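Local coordinates for protein cytochrome C (Marichromatium purpuratum 984, PDB 5LO9) that probably oxidises thiosulfate to tetrathionate, and may run the reverse reaction, passing electrons along four covalently bound c-type haems in a fused dehydrogenase-acceptor chain, at residues Gly255-Gly258 against Glu259-Leu263. Numbering follows the deposited sequence.
Sequences GPLG and EMVRL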
ATOM      1  N   GLY A 255      10.438  16.856  -0.638  1.00 50.56           N
ATOM      2  CA  GLY A 255      11.444  16.236   0.178  1.00 52.75           C
ATOM      3  C   GLY A 255      11.723  14.830  -0.274  1.00 53.97           C
ATOM      4  O   GLY A 255      11.381  14.425  -1.388  1.00 52.17           O
ATOM      5  N   PRO A 256      12.272  14.031   0.621  1.00 50.54           N
ATOM      6  CA  PRO A 256      12.771  12.715   0.213  1.00 44.68           C
ATOM      7  C   PRO A 256      11.753  11.865  -0.507  1.00 43.45           C
ATOM      8  O   PRO A 256      12.103  11.182  -1.474  1.00 47.57           O
ATOM      9  CB  PRO A 256      13.158  12.074   1.543  1.00 47.68           C
ATOM     10  CG  PRO A 256      13.493  13.231   2.452  1.00 53.73           C
ATOM     11  CD  PRO A 256      12.494  14.304   2.047  1.00 50.22           C
ATOM     12  N   LEU A 257      10.492  11.901  -0.095  1.00 46.45           N
ATOM     13  CA  LEU A 257       9.493  11.128  -0.820  1.00 40.41           C
ATOM     14  C   LEU A 257       9.490  11.471  -2.302  1.00 43.26           C
ATOM     15  O   LEU A 257       9.271  10.595  -3.142  1.00 38.07           O
ATOM     16  CB  LEU A 257       8.110  11.385  -0.251  1.00 36.17           C
ATOM     17  CG  LEU A 257       7.014  10.614  -0.974  1.00 33.11           C
ATOM     18  CD1 LEU A 257       7.278   9.111  -0.860  1.00 40.38           C
ATOM     19  CD2 LEU A 257       5.648  10.945  -0.387  1.00 29.94           C
ATOM     20  N   GLY A 258       9.653  12.759  -2.633  1.00 46.44           N
ATOM     21  CA  GLY A 258       9.705  13.180  -4.027  1.00 42.91           C
ATOM     22  C   GLY A 258      10.868  12.601  -4.815  1.00 39.32           C
ATOM     23  O   GLY A 258      10.724  12.279  -5.998  1.00 43.97           O
ATOM     24  N   GLU A 259      12.044  12.501  -4.191  1.00 42.81           N
ATOM     25  CA  GLU A 259      13.171  11.858  -4.847  1.00 39.16           C
ATOM     26  C   GLU A 259      12.889  10.393  -5.136  1.00 37.10           C
ATOM     27  O   GLU A 259      13.353   9.873  -6.152  1.00 44.98           O
ATOM     28  CB  GLU A 259      14.435  11.980  -3.993  1.00 45.36           C
ATOM     29  CG  GLU A 259      15.198  13.308  -4.066  1.00 53.65           C
ATOM     30  CD  GLU A 259      15.269  13.932  -5.478  1.00 69.29           C
ATOM     31  OE1 GLU A 259      15.293  13.185  -6.501  1.00 68.69           O
ATOM     32  OE2 GLU A 259      15.299  15.191  -5.550  1.00 77.71           O
ATOM     33  N   MET A 260      12.151   9.711  -4.261  1.00 34.72           N
ATOM     34  CA  MET A 260      11.803   8.310  -4.491  1.00 37.39           C
ATOM     35  C   MET A 260      10.714   8.180  -5.537  1.00 42.93           C
ATOM     36  O   MET A 260      10.651   7.174  -6.261  1.00 44.14           O
ATOM     37  CB  MET A 260      11.322   7.623  -3.216  1.00 38.12           C
ATOM     38  CG  MET A 260      12.392   7.238  -2.222  1.00 31.32           C
ATOM     39  SD  MET A 260      13.559   5.930  -2.678  1.00 38.71           S
ATOM     40  CE  MET A 260      12.423   4.524  -2.697  1.00 39.41           C
ATOM     41  N   VAL A 261       9.780   9.128  -5.558  1.00 40.56           N
ATOM     42  CA  VAL A 261       8.783   9.116  -6.616  1.00 41.75           C
ATOM     43  C   VAL A 261       9.466   9.269  -7.973  1.00 36.48           C
ATOM     44  O   VAL A 261       9.144   8.567  -8.935  1.00 33.90           O
ATOM     45  CB  VAL A 261       7.722  10.201  -6.376  1.00 40.54           C
ATOM     46  CG1 VAL A 261       6.864  10.365  -7.627  1.00 47.18           C
ATOM     47  CG2 VAL A 261       6.842   9.847  -5.175  1.00 36.05           C
ATOM     48  N   ARG A 262      10.439  10.161  -8.059  1.00 39.98           N
ATOM     49  CA  ARG A 262      11.168  10.341  -9.305  1.00 37.54           C
ATOM     50  C   ARG A 262      11.903   9.063  -9.694  1.00 38.74           C
ATOM     51  O   ARG A 262      11.881   8.636 -10.861  1.00 40.47           O
ATOM     52  CB  ARG A 262      12.103  11.526  -9.140  1.00 42.94           C
ATOM     53  CG  ARG A 262      13.167  11.689 -10.196  1.00 54.13           C
ATOM     54  CD  ARG A 262      13.982  12.965  -9.922  1.00 55.27           C
ATOM     55  NE  ARG A 262      13.057  14.079  -9.783  1.00 65.88           N
ATOM     56  CZ  ARG A 262      13.287  15.175  -9.092  1.00 63.36           C
ATOM     57  NH1 ARG A 262      14.440  15.324  -8.451  1.00 66.83           N
ATOM     58  NH2 ARG A 262      12.343  16.107  -9.050  1.00 72.68           N
ATOM     59  N   LEU A 263      12.533   8.409  -8.722  1.00 39.76           N
ATOM     60  CA  LEU A 263      13.223   7.160  -9.027  1.00 35.02           C
ATOM     61  C   LEU A 263      12.237   6.114  -9.515  1.00 33.34           C
ATOM     62  O   LEU A 263      12.479   5.442 -10.513  1.00 33.98           O
ATOM     63  CB  LEU A 263      13.956   6.643  -7.796  1.00 37.91           C
ATOM     64  CG  LEU A 263      14.655   5.298  -8.003  1.00 42.08           C
ATOM     65  CD1 LEU A 263      15.674   5.430  -9.038  1.00 37.03           C
ATOM     66  CD2 LEU A 263      15.298   4.831  -6.723  1.00 41.69           C
TER
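The peptide group of Gly-258 meets the next turn in an ordinary i to i+4 helix bond, Gly-258 O accepting the N-H of Arg-262 at 3.0 Å. Leu-257 O likewise takes the N-H of Val-261 at 2.9 Å, and Pro-256 O that of Met-260 at 3.2 Å. Glu-259 and Arg-262, three residues apart on one flank of helix 256-269, bring together a carboxylate and a guanidinium group. Arg-262 NH1 lies 3.0 Å from Glu-259 OE1 in a salt bridge and about equally near OE2, the guanidinium plane being steeply inclined to the carboxylate. A bend at chi3 (-53°) of Arg-262 turns the guanidinium back toward the acid.

Gly-255 is the N-cap, and its positive phi suits glycine; its carbonyl receives a weak 3.5 Å bond from Glu-259 N. Pro-256 fits the first turn, where its missing N-H costs no helical bond, and its ring packs on Tyr-313 of the second subunit. Gly-258 is buried and, lacking a side chain, probably suits its place by adding no bulk. On the apolar side, Val-261 CG2 stands anti to its own carbonyl carbon and beside the backbone N, which brings it to 3.3 Å from Leu-257 O and 4.3 Å from Leu-257 CG. Val-261 also touches Trp-362, and the flexible Met-260 lies on Leu-351 and Ala-355 of the same helix, 351-363. Leu-257 and Met-260 both reach Val-320 of the second subunit.

The opening of this helix is therefore amphipathic: an ion pair occupies one flank, while aliphatic side chains join helix 351-363 and the subunit interface. Glu-259, an acid in the first turns, probably also interacts favourably with the helix dipole.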